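Local coordinates for protein putative 4-amino-4-deoxychorismate lyase (Thermus thermophilus, PDB 2ZGI) that binds pyridoxal 5'-phosphate and, as a member of the class-IV pyridoxal-phosphate-dependent aminotransferase family, probably acts as a lyase, at residues 163-168 with 174-179; 184-189 with 199-204; 220-225 with 233-238. One frame throughout, in Å; residues are numbered along the deposited sequence.

How the contacts relate
All three contacts reach the same mixed sheet, in different ways. Contact 1 is a buried beta hairpin: backbone hydrogen bonds set its register, and leucines and a proline pack beside them. Contact 2 lies next to it, about 6 Å away centre to centre, because strand 172-176 of contact 1 is the sheet neighbour of strand 198-202. There helix 183-194 reaches strand 198-202, outermost within this chain, through a partly exposed salt bridge. Contact 3, its centre about 14 Å from those of the other two, is buried and apolar apart from one bridging water, and joins the opposite edge of the sheet to helix 233-239. Contacts 1 and 2 both touch the cofactor; V188 of contact 2 packs against L222 and L235 of contact 3.

Contact 1: residues 163-168 with 174-179; sequences TSPLLF and YLLEGG. With PLP (pyridoxal-5'-phosphate), chain P.
The amide N of Y174 donates to the carbonyl O of L167 at 2.7 Å, the shorter of two bonds that close a beta hairpin made of strands 164-169 and 172-176. The return bond, L167 N to Y174 O, is 3.0 Å long, and both are nearly straight, with angles at the hydrogen of 173° and 169°. Together they make L167 and Y174 an antiparallel hydrogen-bonded pair and leave L166 and L175 as the non-hydrogen-bonded pair next to it. There the CA of L166 approaches Y174 O at 3.4 Å, a CH-O contact. The Y174 ring stands with an edge to the same carbonyl that accepts its amide: CD2 comes to 3.4 Å from L167 O, near the plane of the ring.

Each face of the hairpin has its own apolar pairing. On one, L166 and L175 lie side by side and point the same way, meeting CD2 to CD2 at 3.6 Å; R185 of helix 183-194 touches both. On the other, L176 spans two residues of the first strand. Its CD2 meets CG of P165 at 3.9 Å, the two side chains crossing at about a right angle, while its CD1 reaches CB of L167. CG of L176 is anti to its own carbonyl carbon (chi1 -88°), and the branch at CG then serves both neighbours. F204 packs on this face, touching L167 and meeting the Y174 ring.

On the N-terminal side of P165, whose carbonyl accepts a hydrogen bond from R185 NH1, the chain lies at the cofactor pocket. T163 and S164 line it, and S164 OG rests 3.4 Å from C6 of the cofactor's pyridine ring.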
loop_
_atom_site.group_PDB
_atom_site.type_symbol
_atom_site.label_atom_id
_atom_site.label_comp_id
_atom_site.label_asym_id
_atom_site.label_seq_id
_atom_site.Cartn_x
_atom_site.Cartn_y
_atom_site.Cartn_z
ATOM N N THR D 163 -11.077 21.190 -1.359
ATOM C CA THR D 163 -11.356 21.774 -0.055
ATOM C C THR D 163 -10.456 21.128 1.001
ATOM O O THR D 163 -9.900 20.054 0.778
ATOM C CB THR D 163 -12.842 21.620 0.357
ATOM O OG1 THR D 163 -13.183 20.222 0.390
ATOM C CG2 THR D 163 -13.779 22.398 -0.618
ATOM N N SER D 164 -10.330 21.799 2.136
ATOM C CA SER D 164 -9.454 21.371 3.225
ATOM C C SER D 164 -10.343 20.802 4.340
ATOM O O SER D 164 -11.240 21.490 4.827
ATOM C CB SER D 164 -8.684 22.565 3.781
ATOM O OG SER D 164 -7.890 23.191 2.793
ATOM N N PRO D 165 -10.111 19.543 4.735
ATOM C CA PRO D 165 -11.031 18.998 5.727
ATOM C C PRO D 165 -10.676 19.384 7.179
ATOM O O PRO D 165 -9.488 19.487 7.540
ATOM C CB PRO D 165 -10.952 17.487 5.485
ATOM C CG PRO D 165 -9.619 17.278 4.908
ATOM C CD PRO D 165 -9.256 18.505 4.131
ATOM N N LEU D 166 -11.714 19.629 7.972
ATOM C CA LEU D 166 -11.570 19.919 9.400
ATOM C C LEU D 166 -12.471 18.986 10.191
ATOM O O LEU D 166 -13.522 18.569 9.705
ATOM C CB LEU D 166 -11.997 21.355 9.719
ATOM C CG LEU D 166 -11.223 22.565 9.185
ATOM C CD1 LEU D 166 -11.717 23.004 7.816
ATOM C CD2 LEU D 166 -11.446 23.704 10.147
ATOM N N LEU D 167 -12.068 18.694 11.427
ATOM C CA LEU D 167 -12.854 17.851 12.320
ATOM C C LEU D 167 -13.202 18.615 13.598
ATOM O O LEU D 167 -12.331 19.230 14.209
ATOM C CB LEU D 167 -12.058 16.594 12.666
ATOM C CG LEU D 167 -12.722 15.547 13.569
ATOM C CD1 LEU D 167 -13.888 14.885 12.870
ATOM C CD2 LEU D 167 -11.682 14.515 13.982
ATOM N N PHE D 168 -14.471 18.574 13.997
ATOM C CA PHE D 168 -14.892 19.209 15.238
ATOM C C PHE D 168 -15.515 18.198 16.180
ATOM O O PHE D 168 -16.493 17.532 15.836
ATOM C CB PHE D 168 -15.876 20.358 14.991
ATOM C CG PHE D 168 -16.283 21.084 16.252
ATOM C CD1 PHE D 168 -15.448 22.035 16.817
ATOM C CD2 PHE D 168 -17.488 20.791 16.884
ATOM C CE1 PHE D 168 -15.815 22.701 17.995
ATOM C CE2 PHE D 168 -17.861 21.449 18.048
ATOM C CZ PHE D 168 -17.021 22.414 18.601
ATOM N N TYR D 174 -9.988 20.446 14.888
ATOM C CA TYR D 174 -8.754 19.871 14.376
ATOM C C TYR D 174 -8.557 20.172 12.901
ATOM O O TYR D 174 -9.475 19.998 12.093
ATOM C CB TYR D 174 -8.762 18.358 14.565
ATOM C CG TYR D 174 -8.967 17.971 16.007
ATOM C CD1 TYR D 174 -7.881 17.890 16.887
ATOM C CD2 TYR D 174 -10.251 17.719 16.505
ATOM C CE1 TYR D 174 -8.068 17.531 18.226
ATOM C CE2 TYR D 174 -10.449 17.359 17.845
ATOM C CZ TYR D 174 -9.352 17.274 18.696
ATOM O OH TYR D 174 -9.546 16.922 20.019
ATOM N N LEU D 175 -7.361 20.629 12.561
ATOM C CA LEU D 175 -6.971 20.763 11.161
ATOM C C LEU D 175 -6.158 19.540 10.769
ATOM O O LEU D 175 -5.152 19.185 11.422
ATOM C CB LEU D 175 -6.177 22.052 10.914
ATOM C CG LEU D 175 -6.632 23.358 11.591
ATOM C CD1 LEU D 175 -5.941 24.544 10.912
ATOM C CD2 LEU D 175 -8.161 23.557 11.617
ATOM N N LEU D 176 -6.611 18.868 9.712
ATOM C CA LEU D 176 -6.024 17.593 9.324
ATOM C C LEU D 176 -4.740 17.879 8.561
ATOM O O LEU D 176 -4.780 18.583 7.540
ATOM C CB LEU D 176 -7.001 16.781 8.455
ATOM C CG LEU D 176 -8.012 15.853 9.148
ATOM C CD1 LEU D 176 -8.838 16.573 10.196
ATOM C CD2 LEU D 176 -8.930 15.225 8.119
ATOM N N GLU D 177 -3.612 17.350 9.043
ATOM C CA GLU D 177 -2.327 17.596 8.395
ATOM C C GLU D 177 -2.100 16.686 7.202
ATOM O O GLU D 177 -2.839 15.728 7.003
ATOM C CB GLU D 177 -1.159 17.429 9.379
ATOM C CG GLU D 177 -1.254 18.308 10.579
ATOM C CD GLU D 177 -0.167 18.031 11.599
ATOM O OE1 GLU D 177 0.463 16.953 11.574
ATOM O OE2 GLU D 177 0.059 18.926 12.437
ATOM N N GLY D 178 -1.065 17.013 6.427
ATOM C CA GLY D 178 -0.578 16.186 5.332
ATOM C C GLY D 178 -0.996 16.576 3.916
ATOM O O GLY D 178 -0.594 15.928 2.968
ATOM N N GLY D 179 -1.793 17.636 3.784
ATOM C CA GLY D 179 -2.267 18.092 2.486
ATOM C C GLY D 179 -1.791 19.515 2.226
ATOM O O GLY D 179 -0.735 19.928 2.703
HETATM N N1 PLP P . -7.258 21.214 -1.080
HETATM C C2 PLP P . -6.742 21.216 -2.327
HETATM C C2A PLP P . -6.200 19.937 -2.897
HETATM C C3 PLP P . -6.734 22.394 -3.083
HETATM O O3 PLP P . -6.203 22.347 -4.337
HETATM C C4 PLP P . -7.231 23.571 -2.511
HETATM C C4A PLP P . -7.220 24.902 -3.231
HETATM C C5 PLP P . -7.727 23.543 -1.209
HETATM C C6 PLP P . -7.720 22.330 -0.521
HETATM C C5A PLP P . -8.316 24.763 -0.534
HETATM O O4P PLP P . -7.391 25.823 -0.287
HETATM P P PLP P . -7.828 27.348 -0.073
HETATM O O1P PLP P . -8.649 27.409 1.191
HETATM O O2P PLP P . -8.663 27.803 -1.249
HETATM O O3P PLP P . -6.472 27.971 -0.013
#

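Contact 2: residues 184-189 with 199-204; sequences TREKVA and VERGLF. With PLP (pyridoxal-5'-phosphate), chain P.
E186 and R201 meet end-on, carboxylate to guanidinium, across a beta-alpha-beta unit in which helix 183-194 links strand 172-176 to its parallel neighbour 198-202. NH1 of R201 donates to OE2 of E186 and NH2 of R201 to OE1 of E186, each at 2.7 Å, so each oxygen has its own nitrogen. Both oxygens use the syn lone pair, and the two flat groups are only 14° from coplanar, the geometry of a bidentate salt bridge. Two nearly straight bonds of this kind fix the rotation of both groups.

The side chains themselves cross at about a right angle. That of R201 runs extended from CG to NE, which lets it span from the strand to the helix, whereas that of E186 bends at chi2 (-58°) to present its carboxylate. L175 of strand 172-176 touches both.

One helical turn on, the contact becomes apolar: A189 faces the strand, and its CB lies 4.2 Å from CG1 of V199.

The start of the helix serves the cofactor. In T184, OG1 is anti to the carbonyl carbon (chi1 -51°), on the same side as the backbone N, and the two donate to one phosphate oxygen: T184 OG1 is 2.9 Å and T184 N 3.0 Å from O1P of the pyridoxal phosphate.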
loop_
_atom_site.group_PDB
_atom_site.type_symbol
_atom_site.label_atom_id
_atom_site.label_comp_id
_atom_site.label_asym_id
_atom_site.label_seq_id
_atom_site.Cartn_x
_atom_site.Cartn_y
_atom_site.Cartn_z
ATOM N N THR D 184 -8.178 29.262 3.513
ATOM C CA THR D 184 -9.475 29.327 4.182
ATOM C C THR D 184 -9.408 28.632 5.531
ATOM O O THR D 184 -9.842 29.190 6.529
ATOM C CB THR D 184 -10.633 28.761 3.324
ATOM O OG1 THR D 184 -10.598 29.377 2.029
ATOM C CG2 THR D 184 -11.957 29.069 3.959
ATOM N N ARG D 185 -8.815 27.443 5.563
ATOM C CA ARG D 185 -8.704 26.692 6.810
ATOM C C ARG D 185 -8.024 27.507 7.926
ATOM O O ARG D 185 -8.543 27.618 9.050
ATOM C CB ARG D 185 -7.945 25.393 6.578
ATOM C CG ARG D 185 -8.015 24.501 7.793
ATOM C CD ARG D 185 -7.875 23.038 7.429
ATOM N NE ARG D 185 -6.600 22.747 6.779
ATOM C CZ ARG D 185 -6.224 21.525 6.437
ATOM N NH1 ARG D 185 -7.026 20.487 6.703
ATOM N NH2 ARG D 185 -5.040 21.340 5.852
ATOM N N GLU D 186 -6.879 28.091 7.599
ATOM C CA GLU D 186 -6.176 28.978 8.539
ATOM C C GLU D 186 -7.044 30.138 9.050
ATOM O O GLU D 186 -7.012 30.487 10.228
ATOM C CB GLU D 186 -4.867 29.461 7.921
ATOM C CG GLU D 186 -3.856 28.313 7.711
ATOM C CD GLU D 186 -3.509 27.574 9.004
ATOM O OE1 GLU D 186 -3.435 28.219 10.095
ATOM O OE2 GLU D 186 -3.326 26.337 8.922
ATOM N N LYS D 187 -7.831 30.721 8.159
ATOM C CA LYS D 187 -8.765 31.760 8.537
ATOM C C LYS D 187 -9.847 31.185 9.442
ATOM O O LYS D 187 -10.218 31.817 10.426
ATOM C CB LYS D 187 -9.391 32.428 7.304
ATOM C CG LYS D 187 -8.399 33.102 6.344
ATOM C CD LYS D 187 -7.336 33.944 7.044
ATOM C CE LYS D 187 -6.701 34.904 6.049
ATOM N NZ LYS D 187 -6.193 36.124 6.685
ATOM N N VAL D 188 -10.343 29.991 9.119
ATOM C CA VAL D 188 -11.371 29.365 9.951
ATOM C C VAL D 188 -10.825 29.092 11.368
ATOM O O VAL D 188 -11.499 29.388 12.364
ATOM C CB VAL D 188 -12.008 28.119 9.305
ATOM C CG1 VAL D 188 -12.885 27.391 10.307
ATOM C CG2 VAL D 188 -12.855 28.517 8.085
ATOM N N ALA D 189 -9.604 28.567 11.437
ATOM C CA ALA D 189 -8.903 28.343 12.698
ATOM C C ALA D 189 -8.859 29.637 13.525
ATOM O O ALA D 189 -9.305 29.669 14.690
ATOM C CB ALA D 189 -7.493 27.835 12.418
ATOM N N VAL D 199 -8.008 24.872 19.108
ATOM C CA VAL D 199 -7.630 24.398 17.782
ATOM C C VAL D 199 -6.333 23.583 17.833
ATOM O O VAL D 199 -5.300 24.045 18.350
ATOM C CB VAL D 199 -7.514 25.577 16.766
ATOM C CG1 VAL D 199 -6.752 25.153 15.500
ATOM C CG2 VAL D 199 -8.892 26.086 16.405
ATOM N N GLU D 200 -6.398 22.368 17.312
ATOM C CA GLU D 200 -5.228 21.502 17.203
ATOM C C GLU D 200 -5.028 21.014 15.773
ATOM O O GLU D 200 -5.995 20.875 15.032
ATOM C CB GLU D 200 -5.397 20.279 18.091
ATOM C CG GLU D 200 -5.390 20.563 19.583
ATOM C CD GLU D 200 -5.006 19.323 20.364
ATOM O OE1 GLU D 200 -3.786 19.009 20.413
ATOM O OE2 GLU D 200 -5.924 18.652 20.909
ATOM N N ARG D 201 -3.774 20.716 15.428
ATOM C CA ARG D 201 -3.383 20.148 14.131
ATOM C C ARG D 201 -2.907 18.723 14.378
ATOM O O ARG D 201 -2.235 18.469 15.381
ATOM C CB ARG D 201 -2.235 20.959 13.514
ATOM C CG ARG D 201 -2.510 22.462 13.441
ATOM C CD ARG D 201 -1.279 23.253 13.035
ATOM N NE ARG D 201 -1.574 24.689 13.010
ATOM C CZ ARG D 201 -2.153 25.327 11.991
ATOM N NH1 ARG D 201 -2.496 24.671 10.885
ATOM N NH2 ARG D 201 -2.378 26.635 12.077
ATOM N N GLY D 202 -3.252 17.799 13.480
ATOM C CA GLY D 202 -2.761 16.415 13.589
ATOM C C GLY D 202 -2.896 15.601 12.325
ATOM O O GLY D 202 -3.534 16.034 11.360
ATOM N N LEU D 203 -2.271 14.431 12.306
ATOM C CA LEU D 203 -2.517 13.464 11.268
ATOM C C LEU D 203 -3.567 12.499 11.770
ATOM O O LEU D 203 -3.426 11.931 12.867
ATOM C CB LEU D 203 -1.239 12.713 10.922
ATOM C CG LEU D 203 -0.194 13.476 10.132
ATOM C CD1 LEU D 203 1.200 12.863 10.327
ATOM C CD2 LEU D 203 -0.615 13.516 8.634
ATOM N N PHE D 204 -4.624 12.329 10.980
ATOM C CA PHE D 204 -5.791 11.510 11.348
ATOM C C PHE D 204 -5.991 10.369 10.366
ATOM O O PHE D 204 -5.882 10.559 9.148
ATOM C CB PHE D 204 -7.077 12.347 11.370
ATOM C CG PHE D 204 -7.166 13.336 12.534
ATOM C CD1 PHE D 204 -8.045 13.102 13.586
ATOM C CD2 PHE D 204 -6.391 14.502 12.552
ATOM C CE1 PHE D 204 -8.141 14.008 14.653
ATOM C CE2 PHE D 204 -6.464 15.413 13.599
ATOM C CZ PHE D 204 -7.347 15.171 14.653
HETATM N N1 PLP P . -7.258 21.214 -1.080
HETATM C C2 PLP P . -6.742 21.216 -2.327
HETATM C C2A PLP P . -6.200 19.937 -2.897
HETATM C C3 PLP P . -6.734 22.394 -3.083
HETATM O O3 PLP P . -6.203 22.347 -4.337
HETATM C C4 PLP P . -7.231 23.571 -2.511
HETATM C C4A PLP P . -7.220 24.902 -3.231
HETATM C C5 PLP P . -7.727 23.543 -1.209
HETATM C C6 PLP P . -7.720 22.330 -0.521
HETATM C C5A PLP P . -8.316 24.763 -0.534
HETATM O O4P PLP P . -7.391 25.823 -0.287
HETATM P P PLP P . -7.828 27.348 -0.073
HETATM O O1P PLP P . -8.649 27.409 1.191
HETATM O O2P PLP P . -8.663 27.803 -1.249
HETATM O O3P PLP P . -6.472 27.971 -0.013
#

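Contact 3: residues 220-225 with 233-238; sequences VGLLPV and LPLIER
The edge of the mixed sheet at L222 and P224, on and around strand 223-224, packs against helix 233-239. The chain reaches this place through a classic beta bulge at V220 and G221, and turns a corner at L222. At G221 (phi 77°) a CB would be jammed against the carbonyl O of V220, so the backbone here suits a glycine.

L222 carries much of the packing. Its CG is anti to the backbone N (chi1 179°), which extends the side chain toward the helix. There CD2 of L222 touches CB of L235 at 3.7 Å, the two side chains crossing obliquely, and lies 4.2 Å from CG1 of I236. I236 meets both residues of this edge: its CG1 faces L222 and its CD1 faces P224, whose CG is 4.2 Å from that CD1, with the side chains at about a right angle. Cutting I236 back to an alanine removes CG1 and CD1, which would probably leave CG of P224 without its partner and CD2 of L222 with L235 alone, opening a gap between strand and helix.

No direct hydrogen bond joins the two segments; a water does so instead. It accepts from L222 N at 2.9 Å and donates to I236 O at 2.8 Å, linking two backbone groups across the interface.

Helix 233-239 also packs on other elements. L235 leans on V188, A191 and A192 of helix 183-194, while I236 reaches L214 of strand 212-217 and Y105 of helix 103-107. L222 also rests on L214, and L223, directed away from helix 233-239, packs on L104 and Y105 of helix 103-107.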
loop_
_atom_site.group_PDB
_atom_site.type_symbol
_atom_site.label_atom_id
_atom_site.label_comp_id
_atom_site.label_asym_id
_atom_site.label_seq_id
_atom_site.Cartn_x
_atom_site.Cartn_y
_atom_site.Cartn_z
ATOM N N VAL D 220 -15.835 27.809 -1.624
ATOM C CA VAL D 220 -17.041 27.427 -0.895
ATOM C C VAL D 220 -17.237 28.137 0.442
ATOM O O VAL D 220 -18.329 28.088 1.008
ATOM C CB VAL D 220 -17.107 25.856 -0.628
ATOM C CG1 VAL D 220 -17.405 25.112 -1.899
ATOM C CG2 VAL D 220 -15.847 25.348 -0.017
ATOM N N GLY D 221 -16.184 28.754 0.980
ATOM C CA GLY D 221 -16.222 29.195 2.368
ATOM C C GLY D 221 -16.013 28.039 3.338
ATOM O O GLY D 221 -15.009 27.324 3.258
ATOM N N LEU D 222 -16.955 27.857 4.257
ATOM C CA LEU D 222 -16.895 26.750 5.221
ATOM C C LEU D 222 -18.194 25.977 5.149
ATOM O O LEU D 222 -19.289 26.510 5.444
ATOM C CB LEU D 222 -16.657 27.265 6.645
ATOM C CG LEU D 222 -16.602 26.229 7.775
ATOM C CD1 LEU D 222 -15.459 25.208 7.607
ATOM C CD2 LEU D 222 -16.526 26.933 9.128
ATOM N N LEU D 223 -18.069 24.731 4.723
ATOM C CA LEU D 223 -19.214 23.915 4.415
ATOM C C LEU D 223 -19.221 22.712 5.358
ATOM O O LEU D 223 -18.206 22.000 5.466
ATOM C CB LEU D 223 -19.092 23.495 2.955
ATOM C CG LEU D 223 -20.182 22.907 2.079
ATOM C CD1 LEU D 223 -21.453 23.747 1.971
ATOM C CD2 LEU D 223 -19.543 22.754 0.719
ATOM N N PRO D 224 -20.353 22.488 6.061
ATOM C CA PRO D 224 -20.374 21.343 6.951
ATOM C C PRO D 224 -20.678 20.068 6.186
ATOM O O PRO D 224 -21.394 20.106 5.183
ATOM C CB PRO D 224 -21.527 21.667 7.910
ATOM C CG PRO D 224 -22.497 22.456 7.088
ATOM C CD PRO D 224 -21.643 23.215 6.066
ATOM N N VAL D 225 -20.117 18.956 6.663
ATOM C CA VAL D 225 -20.502 17.641 6.205
ATOM C C VAL D 225 -21.622 17.170 7.146
ATOM O O VAL D 225 -21.439 17.134 8.372
ATOM C CB VAL D 225 -19.314 16.651 6.217
ATOM C CG1 VAL D 225 -19.762 15.266 5.784
ATOM C CG2 VAL D 225 -18.160 17.151 5.324
ATOM N N LEU D 233 -22.185 27.048 13.912
ATOM C CA LEU D 233 -23.038 27.995 13.196
ATOM C C LEU D 233 -22.412 29.388 13.004
ATOM O O LEU D 233 -22.370 29.875 11.881
ATOM C CB LEU D 233 -24.433 28.086 13.828
ATOM C CG LEU D 233 -25.580 27.597 12.940
ATOM C CD1 LEU D 233 -25.567 28.344 11.577
ATOM C CD2 LEU D 233 -25.563 26.066 12.765
ATOM N N PRO D 234 -21.936 30.025 14.096
ATOM C CA PRO D 234 -21.132 31.247 14.013
ATOM C C PRO D 234 -20.047 31.227 12.936
ATOM O O PRO D 234 -19.914 32.202 12.181
ATOM C CB PRO D 234 -20.471 31.325 15.399
ATOM C CG PRO D 234 -21.324 30.466 16.313
ATOM C CD PRO D 234 -22.369 29.777 15.489
ATOM N N LEU D 235 -19.265 30.148 12.886
ATOM C CA LEU D 235 -18.156 30.033 11.929
ATOM C C LEU D 235 -18.657 29.887 10.503
ATOM O O LEU D 235 -18.102 30.484 9.586
ATOM C CB LEU D 235 -17.268 28.831 12.259
ATOM C CG LEU D 235 -16.100 28.970 13.231
ATOM C CD1 LEU D 235 -15.311 27.679 13.199
ATOM C CD2 LEU D 235 -15.221 30.139 12.884
ATOM N N ILE D 236 -19.696 29.072 10.329
ATOM C CA ILE D 236 -20.319 28.884 9.023
ATOM C C ILE D 236 -20.862 30.220 8.475
ATOM O O ILE D 236 -20.605 30.585 7.321
ATOM C CB ILE D 236 -21.378 27.770 9.096
ATOM C CG1 ILE D 236 -20.657 26.419 9.263
ATOM C CG2 ILE D 236 -22.292 27.790 7.853
ATOM C CD1 ILE D 236 -21.477 25.360 9.925
ATOM N N GLU D 237 -21.571 30.959 9.328
ATOM C CA GLU D 237 -22.046 32.312 9.004
ATOM C C GLU D 237 -20.920 33.220 8.528
ATOM O O GLU D 237 -21.052 33.876 7.494
ATOM C CB GLU D 237 -22.722 32.968 10.218
ATOM C CG GLU D 237 -24.137 32.510 10.438
ATOM C CD GLU D 237 -24.697 32.996 11.756
ATOM O OE1 GLU D 237 -23.905 33.220 12.704
ATOM O OE2 GLU D 237 -25.934 33.140 11.843
ATOM N N ARG D 238 -19.818 33.248 9.280
ATOM C CA ARG D 238 -18.703 34.148 8.972
ATOM C C ARG D 238 -18.095 33.903 7.593
ATOM O O ARG D 238 -17.660 34.844 6.942
ATOM C CB ARG D 238 -17.581 34.099 10.030
ATOM C CG ARG D 238 -16.418 35.069 9.697
ATOM C CD ARG D 238 -15.274 35.005 10.700
ATOM N NE ARG D 238 -14.269 36.041 10.434
ATOM C CZ ARG D 238 -14.288 37.266 10.962
ATOM N NH1 ARG D 238 -15.259 37.625 11.797
ATOM N NH2 ARG D 238 -13.334 38.139 10.654
HETATM O O HOH W 1 -19.410 29.235 5.131
#